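Local coordinates for ABC transporter, substrate-binding protein (PDB 5G5Y) that binds short- and long-chain fructooligosaccharides, preferring tetrasaccharides and larger, and delivers them to the FusBC-MsmK ABC transporter for import into Streptococcus pneumoniae, at residues A[140-145]-A[260-265]; A[254-259]-A[273-278]; A[423-428]-A[483-488]; A[433-438]-A[476-481]. All coordinates share one frame; numbering follows the deposited sequence.

Interaction 1: residues A[140-145]-A[260-265]; sequences WINKDW and HDQKFG. With ZN (zinc ion), chain G.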
# COMPACT_ATOMS: atom_id res chain seq x y z
N TRP A 140 -14.13 -9.42 7.82
CA TRP A 140 -15.50 -9.34 7.33
C TRP A 140 -16.27 -10.53 7.87
O TRP A 140 -15.70 -11.63 8.02
CB TRP A 140 -15.48 -9.41 5.80
CG TRP A 140 -14.60 -8.38 5.17
CD1 TRP A 140 -13.30 -8.53 4.85
CD2 TRP A 140 -14.98 -7.07 4.77
NE1 TRP A 140 -12.83 -7.37 4.30
CE2 TRP A 140 -13.84 -6.47 4.23
CE3 TRP A 140 -16.16 -6.34 4.84
CZ2 TRP A 140 -13.83 -5.16 3.73
CZ3 TRP A 140 -16.16 -5.02 4.33
CH2 TRP A 140 -15.02 -4.45 3.80
N ILE A 141 -17.55 -10.32 8.18
CA ILE A 141 -18.36 -11.37 8.78
C ILE A 141 -19.69 -11.54 8.01
O ILE A 141 -20.23 -10.55 7.50
CB ILE A 141 -18.60 -11.09 10.27
CG1 ILE A 141 -19.31 -12.26 10.97
CG2 ILE A 141 -19.32 -9.78 10.50
CD1 ILE A 141 -19.28 -12.17 12.48
N ASN A 142 -20.18 -12.78 7.97
CA ASN A 142 -21.46 -13.10 7.35
C ASN A 142 -22.67 -12.72 8.21
O ASN A 142 -23.08 -13.42 9.16
CB ASN A 142 -21.51 -14.59 6.91
CG ASN A 142 -22.64 -14.84 5.92
OD1 ASN A 142 -23.72 -14.30 6.11
ND2 ASN A 142 -22.40 -15.60 4.88
N LYS A 143 -23.23 -11.55 7.90
CA LYS A 143 -24.42 -11.04 8.59
C LYS A 143 -25.72 -11.83 8.31
O LYS A 143 -26.58 -11.82 9.16
CB LYS A 143 -24.67 -9.56 8.22
CG LYS A 143 -23.79 -8.56 8.96
CD LYS A 143 -24.42 -7.16 9.04
CE LYS A 143 -25.19 -6.73 7.78
NZ LYS A 143 -25.42 -5.25 7.67
N ASP A 144 -25.84 -12.46 7.14
CA ASP A 144 -26.93 -13.40 6.86
C ASP A 144 -26.94 -14.52 7.90
O ASP A 144 -27.98 -14.79 8.52
CB ASP A 144 -26.80 -14.07 5.49
CG ASP A 144 -27.09 -13.14 4.32
OD1 ASP A 144 -27.59 -12.02 4.51
OD2 ASP A 144 -26.82 -13.58 3.18
N TRP A 145 -25.78 -15.15 8.12
CA TRP A 145 -25.65 -16.23 9.14
C TRP A 145 -25.97 -15.77 10.56
O TRP A 145 -26.67 -16.47 11.30
CB TRP A 145 -24.26 -16.86 9.08
CG TRP A 145 -23.95 -17.56 7.81
CD1 TRP A 145 -24.72 -17.63 6.67
CD2 TRP A 145 -22.75 -18.27 7.52
NE1 TRP A 145 -24.07 -18.34 5.72
CE2 TRP A 145 -22.86 -18.75 6.21
CE3 TRP A 145 -21.60 -18.55 8.26
CZ2 TRP A 145 -21.87 -19.49 5.61
CZ3 TRP A 145 -20.61 -19.27 7.65
CH2 TRP A 145 -20.74 -19.74 6.35
N HIS A 260 -16.73 -16.62 -3.23
CA HIS A 260 -17.80 -16.44 -4.25
C HIS A 260 -19.04 -17.29 -3.91
O HIS A 260 -20.17 -16.83 -4.06
CB HIS A 260 -17.24 -16.82 -5.63
CG HIS A 260 -18.22 -16.65 -6.76
ND1 HIS A 260 -18.26 -17.51 -7.84
CD2 HIS A 260 -19.18 -15.72 -6.98
CE1 HIS A 260 -19.20 -17.12 -8.67
NE2 HIS A 260 -19.78 -16.04 -8.17
N ASP A 261 -18.81 -18.48 -3.35
CA ASP A 261 -19.89 -19.37 -2.89
C ASP A 261 -20.34 -19.13 -1.46
O ASP A 261 -21.12 -19.91 -0.93
CB ASP A 261 -19.50 -20.84 -3.12
CG ASP A 261 -19.18 -21.13 -4.58
OD1 ASP A 261 -19.80 -20.50 -5.47
OD2 ASP A 261 -18.30 -21.98 -4.87
N GLN A 262 -19.88 -18.03 -0.85
CA GLN A 262 -20.28 -17.60 0.49
C GLN A 262 -20.13 -18.69 1.55
O GLN A 262 -21.01 -18.89 2.38
CB GLN A 262 -21.68 -16.99 0.46
CG GLN A 262 -21.82 -15.89 -0.60
CD GLN A 262 -22.96 -14.91 -0.35
OE1 GLN A 262 -23.68 -15.00 0.62
NE2 GLN A 262 -23.10 -13.94 -1.26
N LYS A 263 -19.00 -19.37 1.52
CA LYS A 263 -18.72 -20.44 2.49
C LYS A 263 -18.08 -19.96 3.79
O LYS A 263 -17.99 -20.71 4.78
CB LYS A 263 -17.83 -21.49 1.82
CG LYS A 263 -18.51 -22.26 0.68
CD LYS A 263 -19.53 -23.27 1.22
CE LYS A 263 -20.38 -23.92 0.13
NZ LYS A 263 -19.55 -24.43 -0.99
N PHE A 264 -17.66 -18.69 3.82
CA PHE A 264 -16.89 -18.15 4.93
C PHE A 264 -17.79 -17.50 5.97
O PHE A 264 -18.75 -16.79 5.64
CB PHE A 264 -15.88 -17.11 4.44
CG PHE A 264 -14.78 -17.63 3.56
CD1 PHE A 264 -14.23 -18.90 3.70
CD2 PHE A 264 -14.23 -16.77 2.61
CE1 PHE A 264 -13.17 -19.29 2.92
CE2 PHE A 264 -13.18 -17.17 1.82
CZ PHE A 264 -12.64 -18.43 1.97
N GLY A 265 -17.49 -17.75 7.25
CA GLY A 265 -18.13 -17.05 8.33
C GLY A 265 -17.47 -15.70 8.57
O GLY A 265 -18.13 -14.66 8.59
ZN ZN G . -18.60 -19.94 -6.95
O HOH W 1 -24.55 -15.66 3.01
O HOH W 2 -16.32 -20.50 -7.06

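Interaction 2: residues A[254-259]-A[273-278]; sequences SYIAKG and NNVTGS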
# COMPACT_ATOMS: atom_id res chain seq x y z
N SER A 254 -8.22 -20.12 -5.07
CA SER A 254 -9.07 -21.00 -4.27
C SER A 254 -9.92 -20.26 -3.21
O SER A 254 -11.09 -20.57 -2.99
CB SER A 254 -8.23 -22.08 -3.58
OG SER A 254 -9.03 -22.71 -2.59
N TYR A 255 -9.29 -19.28 -2.56
CA TYR A 255 -9.92 -18.47 -1.50
C TYR A 255 -11.13 -17.74 -2.04
O TYR A 255 -12.21 -17.79 -1.46
CB TYR A 255 -8.89 -17.44 -1.03
CG TYR A 255 -9.17 -16.63 0.20
CD1 TYR A 255 -9.18 -17.22 1.46
CD2 TYR A 255 -9.28 -15.24 0.13
CE1 TYR A 255 -9.35 -16.46 2.62
CE2 TYR A 255 -9.44 -14.47 1.28
CZ TYR A 255 -9.46 -15.09 2.52
OH TYR A 255 -9.62 -14.37 3.67
N ILE A 256 -10.96 -17.07 -3.17
CA ILE A 256 -12.10 -16.37 -3.77
C ILE A 256 -13.17 -17.30 -4.39
O ILE A 256 -14.33 -16.91 -4.49
CB ILE A 256 -11.67 -15.26 -4.74
CG1 ILE A 256 -11.09 -15.80 -6.03
CG2 ILE A 256 -10.67 -14.32 -4.06
CD1 ILE A 256 -10.82 -14.73 -7.06
N ALA A 257 -12.80 -18.52 -4.79
CA ALA A 257 -13.83 -19.50 -5.23
C ALA A 257 -14.76 -19.86 -4.08
O ALA A 257 -15.99 -19.86 -4.23
CB ALA A 257 -13.16 -20.77 -5.78
N LYS A 258 -14.17 -20.13 -2.91
CA LYS A 258 -14.95 -20.38 -1.72
C LYS A 258 -15.69 -19.15 -1.25
O LYS A 258 -16.83 -19.25 -0.81
CB LYS A 258 -14.07 -20.90 -0.59
CG LYS A 258 -13.58 -22.31 -0.85
CD LYS A 258 -12.69 -22.79 0.29
CE LYS A 258 -11.28 -22.23 0.20
NZ LYS A 258 -10.47 -22.88 1.26
N GLY A 259 -15.04 -17.98 -1.33
CA GLY A 259 -15.73 -16.72 -1.03
C GLY A 259 -16.92 -16.42 -1.93
O GLY A 259 -17.97 -16.00 -1.45
N ASN A 273 -15.71 -6.90 -1.90
CA ASN A 273 -16.16 -6.99 -3.29
C ASN A 273 -15.31 -7.95 -4.15
O ASN A 273 -15.84 -8.60 -5.06
CB ASN A 273 -16.27 -5.59 -3.91
CG ASN A 273 -17.45 -4.80 -3.33
OD1 ASN A 273 -18.59 -4.97 -3.77
ND2 ASN A 273 -17.19 -3.93 -2.33
N ASN A 274 -14.02 -8.08 -3.83
CA ASN A 274 -13.14 -8.97 -4.55
C ASN A 274 -13.24 -10.44 -4.12
O ASN A 274 -12.56 -11.27 -4.73
CB ASN A 274 -11.68 -8.51 -4.43
CG ASN A 274 -11.49 -7.05 -4.84
OD1 ASN A 274 -10.91 -6.24 -4.09
ND2 ASN A 274 -12.00 -6.69 -6.01
N VAL A 275 -13.98 -10.75 -3.06
CA VAL A 275 -13.99 -12.10 -2.51
C VAL A 275 -15.40 -12.59 -2.41
O VAL A 275 -15.74 -13.55 -3.11
CB VAL A 275 -13.25 -12.22 -1.15
CG1 VAL A 275 -13.27 -13.65 -0.61
CG2 VAL A 275 -11.82 -11.76 -1.33
N THR A 276 -16.23 -11.98 -1.57
CA THR A 276 -17.62 -12.41 -1.41
C THR A 276 -18.61 -11.65 -2.30
O THR A 276 -19.76 -12.06 -2.42
CB THR A 276 -18.06 -12.36 0.05
OG1 THR A 276 -17.79 -11.06 0.62
CG2 THR A 276 -17.33 -13.48 0.83
N GLY A 277 -18.16 -10.57 -2.92
CA GLY A 277 -18.96 -9.84 -3.92
C GLY A 277 -19.61 -8.58 -3.40
O GLY A 277 -19.45 -8.19 -2.22
N SER A 278 -20.37 -7.94 -4.29
CA SER A 278 -21.03 -6.67 -3.99
C SER A 278 -22.43 -6.97 -3.53
O SER A 278 -23.37 -6.95 -4.32
CB SER A 278 -21.05 -5.76 -5.22
OG SER A 278 -21.61 -6.44 -6.33

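Interaction 3: residues A[423-428]-A[483-488]; sequences PRVFMT and QKYYDQ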
# COMPACT_ATOMS: atom_id res chain seq x y z
N PRO A 423 8.02 5.71 9.31
CA PRO A 423 8.09 6.44 8.06
C PRO A 423 8.95 5.74 6.99
O PRO A 423 9.89 5.02 7.31
CB PRO A 423 8.71 7.77 8.47
CG PRO A 423 9.57 7.43 9.63
CD PRO A 423 8.89 6.31 10.35
N ARG A 424 8.62 5.99 5.74
CA ARG A 424 9.31 5.38 4.58
C ARG A 424 10.69 6.02 4.31
O ARG A 424 10.91 6.53 3.24
CB ARG A 424 8.44 5.61 3.31
CG ARG A 424 7.12 4.87 3.24
CD ARG A 424 7.39 3.41 3.53
NE ARG A 424 6.34 2.53 3.08
CZ ARG A 424 6.04 1.36 3.66
NH1 ARG A 424 6.69 0.92 4.73
NH2 ARG A 424 5.06 0.63 3.16
N VAL A 425 11.61 5.96 5.28
CA VAL A 425 12.87 6.68 5.21
C VAL A 425 13.76 6.10 4.12
O VAL A 425 13.64 4.95 3.81
CB VAL A 425 13.63 6.66 6.56
CG1 VAL A 425 12.93 7.58 7.54
CG2 VAL A 425 13.75 5.23 7.11
N PHE A 426 14.65 6.93 3.58
CA PHE A 426 15.68 6.55 2.64
C PHE A 426 16.99 6.24 3.40
O PHE A 426 17.64 7.13 3.91
CB PHE A 426 15.90 7.76 1.69
CG PHE A 426 16.57 7.44 0.40
CD1 PHE A 426 17.24 6.26 0.17
CD2 PHE A 426 16.54 8.40 -0.63
CE1 PHE A 426 17.84 6.00 -1.07
CE2 PHE A 426 17.14 8.16 -1.85
CZ PHE A 426 17.78 6.97 -2.08
N MET A 427 17.40 4.99 3.43
CA MET A 427 18.55 4.56 4.22
C MET A 427 19.83 4.54 3.36
O MET A 427 19.79 4.50 2.13
CB MET A 427 18.30 3.15 4.80
CG MET A 427 17.18 3.08 5.83
SD MET A 427 17.12 1.47 6.63
CE MET A 427 15.74 1.65 7.77
N THR A 428 20.97 4.51 4.03
CA THR A 428 22.23 4.30 3.32
C THR A 428 22.28 2.93 2.69
O THR A 428 21.55 1.98 3.08
CB THR A 428 23.44 4.42 4.24
OG1 THR A 428 23.38 3.43 5.27
CG2 THR A 428 23.53 5.80 4.82
N GLN A 483 15.38 2.42 14.70
CA GLN A 483 15.27 3.52 15.65
C GLN A 483 16.14 4.69 15.23
O GLN A 483 15.74 5.83 15.38
CB GLN A 483 15.65 3.06 17.08
CG GLN A 483 15.37 4.06 18.15
CD GLN A 483 13.89 4.24 18.39
OE1 GLN A 483 13.21 3.29 18.76
NE2 GLN A 483 13.39 5.46 18.25
N LYS A 484 17.34 4.41 14.72
CA LYS A 484 18.20 5.47 14.25
C LYS A 484 17.53 6.33 13.16
O LYS A 484 17.51 7.56 13.24
CB LYS A 484 19.53 4.88 13.75
CG LYS A 484 20.54 5.88 13.18
CD LYS A 484 21.80 5.16 12.70
CE LYS A 484 21.58 4.47 11.36
NZ LYS A 484 22.83 3.91 10.78
N TYR A 485 17.00 5.69 12.15
CA TYR A 485 16.32 6.43 11.10
C TYR A 485 15.04 7.13 11.57
O TYR A 485 14.73 8.23 11.09
CB TYR A 485 16.06 5.54 9.89
CG TYR A 485 17.32 5.28 9.12
CD1 TYR A 485 17.82 6.23 8.23
CD2 TYR A 485 18.05 4.10 9.31
CE1 TYR A 485 18.99 6.02 7.54
CE2 TYR A 485 19.22 3.88 8.61
CZ TYR A 485 19.70 4.85 7.74
OH TYR A 485 20.89 4.66 7.04
N TYR A 486 14.32 6.52 12.51
CA TYR A 486 13.13 7.15 13.09
C TYR A 486 13.49 8.46 13.79
O TYR A 486 12.85 9.51 13.55
CB TYR A 486 12.39 6.20 14.04
CG TYR A 486 11.14 6.85 14.56
CD1 TYR A 486 10.01 6.90 13.77
CD2 TYR A 486 11.09 7.48 15.81
CE1 TYR A 486 8.85 7.51 14.20
CE2 TYR A 486 9.90 8.11 16.25
CZ TYR A 486 8.79 8.12 15.42
OH TYR A 486 7.56 8.73 15.72
N ASP A 487 14.54 8.40 14.61
CA ASP A 487 14.99 9.58 15.33
C ASP A 487 15.46 10.65 14.34
O ASP A 487 15.11 11.81 14.51
CB ASP A 487 16.10 9.26 16.35
CG ASP A 487 15.62 8.30 17.47
OD1 ASP A 487 14.40 8.11 17.69
OD2 ASP A 487 16.49 7.73 18.15
N GLN A 488 16.23 10.28 13.32
CA GLN A 488 16.65 11.26 12.31
C GLN A 488 15.45 11.93 11.58
O GLN A 488 15.44 13.14 11.35
CB GLN A 488 17.59 10.62 11.29
CG GLN A 488 18.97 10.32 11.82
CD GLN A 488 19.85 9.53 10.85
OE1 GLN A 488 19.46 9.22 9.71
NE2 GLN A 488 21.06 9.19 11.30

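Interaction 4: residues A[433-438]-A[476-481]; sequences DKIAHI and SDYLAI. With ZN (zinc ion), chain H.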
# COMPACT_ATOMS: atom_id res chain seq x y z
N ASP A 433 21.39 -2.94 2.87
CA ASP A 433 21.89 -4.31 2.78
C ASP A 433 21.79 -5.07 4.10
O ASP A 433 21.47 -6.24 4.11
CB ASP A 433 23.35 -4.33 2.27
CG ASP A 433 23.49 -3.82 0.83
OD1 ASP A 433 22.49 -3.69 0.07
OD2 ASP A 433 24.66 -3.55 0.47
N LYS A 434 22.10 -4.43 5.21
CA LYS A 434 21.97 -5.07 6.52
C LYS A 434 20.53 -5.46 6.83
O LYS A 434 20.27 -6.55 7.35
CB LYS A 434 22.44 -4.12 7.62
CG LYS A 434 23.93 -3.93 7.68
CD LYS A 434 24.40 -3.26 8.97
CE LYS A 434 24.13 -1.78 8.94
NZ LYS A 434 24.52 -1.08 10.20
N ILE A 435 19.62 -4.55 6.53
CA ILE A 435 18.19 -4.76 6.78
C ILE A 435 17.63 -5.87 5.87
O ILE A 435 16.91 -6.74 6.34
CB ILE A 435 17.43 -3.41 6.62
CG1 ILE A 435 17.82 -2.42 7.73
CG2 ILE A 435 15.90 -3.54 6.55
CD1 ILE A 435 17.55 -2.87 9.15
N ALA A 436 18.04 -5.87 4.60
CA ALA A 436 17.64 -6.89 3.62
C ALA A 436 18.06 -8.29 4.04
O ALA A 436 17.30 -9.27 3.89
CB ALA A 436 18.20 -6.57 2.23
N HIS A 437 19.28 -8.40 4.51
CA HIS A 437 19.81 -9.65 5.01
C HIS A 437 19.00 -10.15 6.21
O HIS A 437 18.60 -11.31 6.23
CB HIS A 437 21.30 -9.50 5.35
CG HIS A 437 21.95 -10.72 5.91
ND1 HIS A 437 23.31 -10.77 6.14
CD2 HIS A 437 21.47 -11.94 6.26
CE1 HIS A 437 23.63 -11.96 6.61
NE2 HIS A 437 22.53 -12.69 6.70
N ILE A 438 18.79 -9.29 7.19
CA ILE A 438 18.07 -9.70 8.38
C ILE A 438 16.64 -10.18 8.03
O ILE A 438 16.18 -11.22 8.56
CB ILE A 438 18.07 -8.60 9.48
CG1 ILE A 438 19.50 -8.41 10.01
CG2 ILE A 438 17.17 -9.00 10.67
CD1 ILE A 438 19.68 -7.14 10.81
N SER A 476 18.19 -7.32 17.50
CA SER A 476 18.59 -6.10 18.19
C SER A 476 19.24 -5.10 17.25
O SER A 476 19.01 -3.91 17.38
CB SER A 476 19.48 -6.35 19.41
OG SER A 476 20.69 -6.96 19.03
N ASP A 477 20.03 -5.56 16.29
CA ASP A 477 20.66 -4.66 15.32
C ASP A 477 19.62 -4.03 14.40
O ASP A 477 19.71 -2.84 14.09
CB ASP A 477 21.71 -5.38 14.49
CG ASP A 477 22.95 -5.76 15.30
OD1 ASP A 477 23.20 -5.21 16.38
OD2 ASP A 477 23.69 -6.63 14.84
N TYR A 478 18.71 -4.86 13.94
CA TYR A 478 17.56 -4.44 13.11
C TYR A 478 16.82 -3.25 13.75
O TYR A 478 16.63 -2.19 13.13
CB TYR A 478 16.60 -5.63 12.95
CG TYR A 478 15.44 -5.41 12.01
CD1 TYR A 478 15.63 -5.53 10.65
CD2 TYR A 478 14.17 -5.09 12.48
CE1 TYR A 478 14.61 -5.34 9.76
CE2 TYR A 478 13.11 -4.90 11.57
CZ TYR A 478 13.36 -5.04 10.21
OH TYR A 478 12.41 -4.88 9.24
N LEU A 479 16.47 -3.42 15.02
CA LEU A 479 15.77 -2.38 15.78
C LEU A 479 16.56 -1.13 16.01
O LEU A 479 16.00 -0.04 15.92
CB LEU A 479 15.25 -2.90 17.11
CG LEU A 479 14.04 -3.83 16.96
CD1 LEU A 479 13.76 -4.51 18.30
CD2 LEU A 479 12.81 -3.02 16.51
N ALA A 480 17.87 -1.28 16.26
CA ALA A 480 18.72 -0.11 16.43
C ALA A 480 18.78 0.68 15.13
O ALA A 480 18.76 1.90 15.17
CB ALA A 480 20.13 -0.48 16.91
N ILE A 481 18.89 -0.00 14.00
CA ILE A 481 18.88 0.69 12.71
C ILE A 481 17.55 1.44 12.48
O ILE A 481 17.55 2.62 12.11
CB ILE A 481 19.17 -0.25 11.54
CG1 ILE A 481 20.63 -0.72 11.61
CG2 ILE A 481 18.87 0.46 10.22
CD1 ILE A 481 20.88 -2.00 10.86
ZN ZN H . 22.23 -14.45 7.61

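Interaction 1: residues A[140-145]-A[260-265]
Antiparallel pairing in a four-stranded mixed sheet brings N142, at the end of strand 138-142, against G265 of strand 264-269. N142 N donates to G265 O at 2.8 Å, and the CA-H of I141 makes a further contact with the same oxygen. The N142 side chain turns to cap helix 143-148: W145 N donates to OD1 at 3.0 Å, from above the plane of the amide. N142 ND2 lies 3.3 Å above the indole plane of W145, offset toward the rim. The six-membered part of that indole is pressed on the opposing backbone. CZ3 is 3.4 Å from G265 CA, F264 O lies over one face, and K263 O approaches the edge, 3.3 Å from CH2. Glycine suits position 265 because a side chain there would crowd CZ3. A water joins N142 ND2, D144 OD2 and Q262 OE1, while D144 OD2 also bonds to S281 OG, its main partner. At the exposed helix end, D261 OD1 binds a zinc ion at 2.0 Å, a site to which H260 also belongs. The positive phi of Q262 marks a Schellman motif, which closes helix 252-260 just before its chain enters the sheet.

Interaction 2: residues A[254-259]-A[273-278]
Apolar packing of I256 and Y255 on V275 joins helix 252-260 to the loop that follows strand 264-269. CG2 of I256 meets CG2 of V275 at 3.9 Å, the two branched side chains crossing obliquely. The other V275 methyl, CG1, stands anti to the backbone N (chi1 -179°) and comes obliquely to within 4.3 Å of CE2 of Y255. A second group of contacts sets carbon against backbone oxygen: I256 CG2 lies 3.7 Å from N274 O, and T276 CG2 lies 3.5 Å from G259 O. Backbone also meets backbone, with G259 C only 3.3 Å from V275 O. Glycine suits position 259 because a CB would point toward the loop and run into V275 CG1. The polar groups look elsewhere. Y255 OH bonds to F268 O; with T276 OG1 held by Y267 OH, it is CG2 that meets the helix. N274, a substrate-binding residue like W270, contributes its carbonyl oxygen here while its amide leads off from the helix. Shape therefore carries the contact: the loop bearing a sugar-binding residue is seated by methyl groups and a bare glycine surface, and the T276 hydroxyl ties it to strand 264-269.

Interaction 3: residues A[423-428]-A[483-488]
P423 opens the contact by setting CD at the edge of the Y486 ring, in its plane and 3.6 Å from CD1, and the two side chains cross at about a right angle. R424 is the centre of an inverse gamma turn, closed by a weak bond from V425 N to P423 O, and beyond this turn V425 points toward the helix. A compact branched residue suits the spot, for CG2 of V425 rests 3.6 Å from Y485 CB, near the root of the side chain. F426 points away and packs on helix 69-77. M427 then covers the Y485 ring. Its CG sits 3.5 Å from the ring centroid and 11° off the normal, a CH-pi contact over the face. The chain is extended beyond CG (chi2 -172°), and SD follows obliquely in a Met-aromatic contact, 4.2 Å from the same centroid. T428 ends the segment as N-cap of helix 429-455, its OG1 bonding to D431 N, while T428 N donates almost straight to Y485 OH at 3.0 Å (173°). D431 OD2 also bonds to that hydroxyl, so the phenol probably donates to the carboxylate while accepting from the amide. Tyrosine thus serves in two ways: its ring offers a pi face to M427 CG and SD, and its hydroxyl is satisfied by T428 N and D431 OD2.

Interaction 4: residues A[433-438]-A[476-481]
Helices 429-455 and 475-492 pack as an inclined, roughly antiparallel helix pair in the helical C-terminal region, the short segments running at 139° between their N-to-C directions; the axes come within 10.2 Å, and the nearest CA atoms are those of I435 and Y478. The contact is apolar and built on residues three apart in each helix, I435 meeting both Y478 and I481, and I438 meeting Y478, so that each pair falls on one side of its helix. I435 is central. Its CD1, placed by chi2 of -59°, touches Y478 CD1 at 3.6 Å and I481 CG2 at 3.7 Å. It crosses the tyrosine side chain at about a right angle but meets the isoleucine tip to tip. I438 CG2 lies 3.8 Å from the same CD1 of Y478, one turn further along the helix. Branched isoleucines suit this interface because each offers methyls in two directions. Lysine works at the edge: K434 bends at chi3, bringing CE to 3.8 Å from I481 CD1, while NZ forms a salt bridge with D431 in its own helix. The phenol of Y478 likewise reaches a polar partner, OH bonding to E439 OE2, and its ring stands near F220 of a calcium site. On the exposed side of helix 429-455, D441 joins H437 in holding a zinc ion, to which H437 NE2 binds at 2.0 Å.

The four contacts form two clusters. Interactions 1 and 2 touch, sharing helix 252-260 and the strand that follows it: K263 N lies 3.2 Å from K258 O, and F264 packs on that helix. Interactions 3 and 4 also touch, both using helix 475-492, with M427 SD reaching I435 and I481. The centres of interactions 1 and 3 are about 42 Å apart, on opposite sides of the chain's centre. Interactions 1, 2 and 4 are largely buried, interaction 3 partly. Chemistry follows place: a strand bond, a cap and water in 1; glycine and methyl packing in 2; aromatic contacts with a phenol bond in 3; isoleucine and tyrosine packing between helices in 4. Zinc occupies exposed surface in 1 and 4.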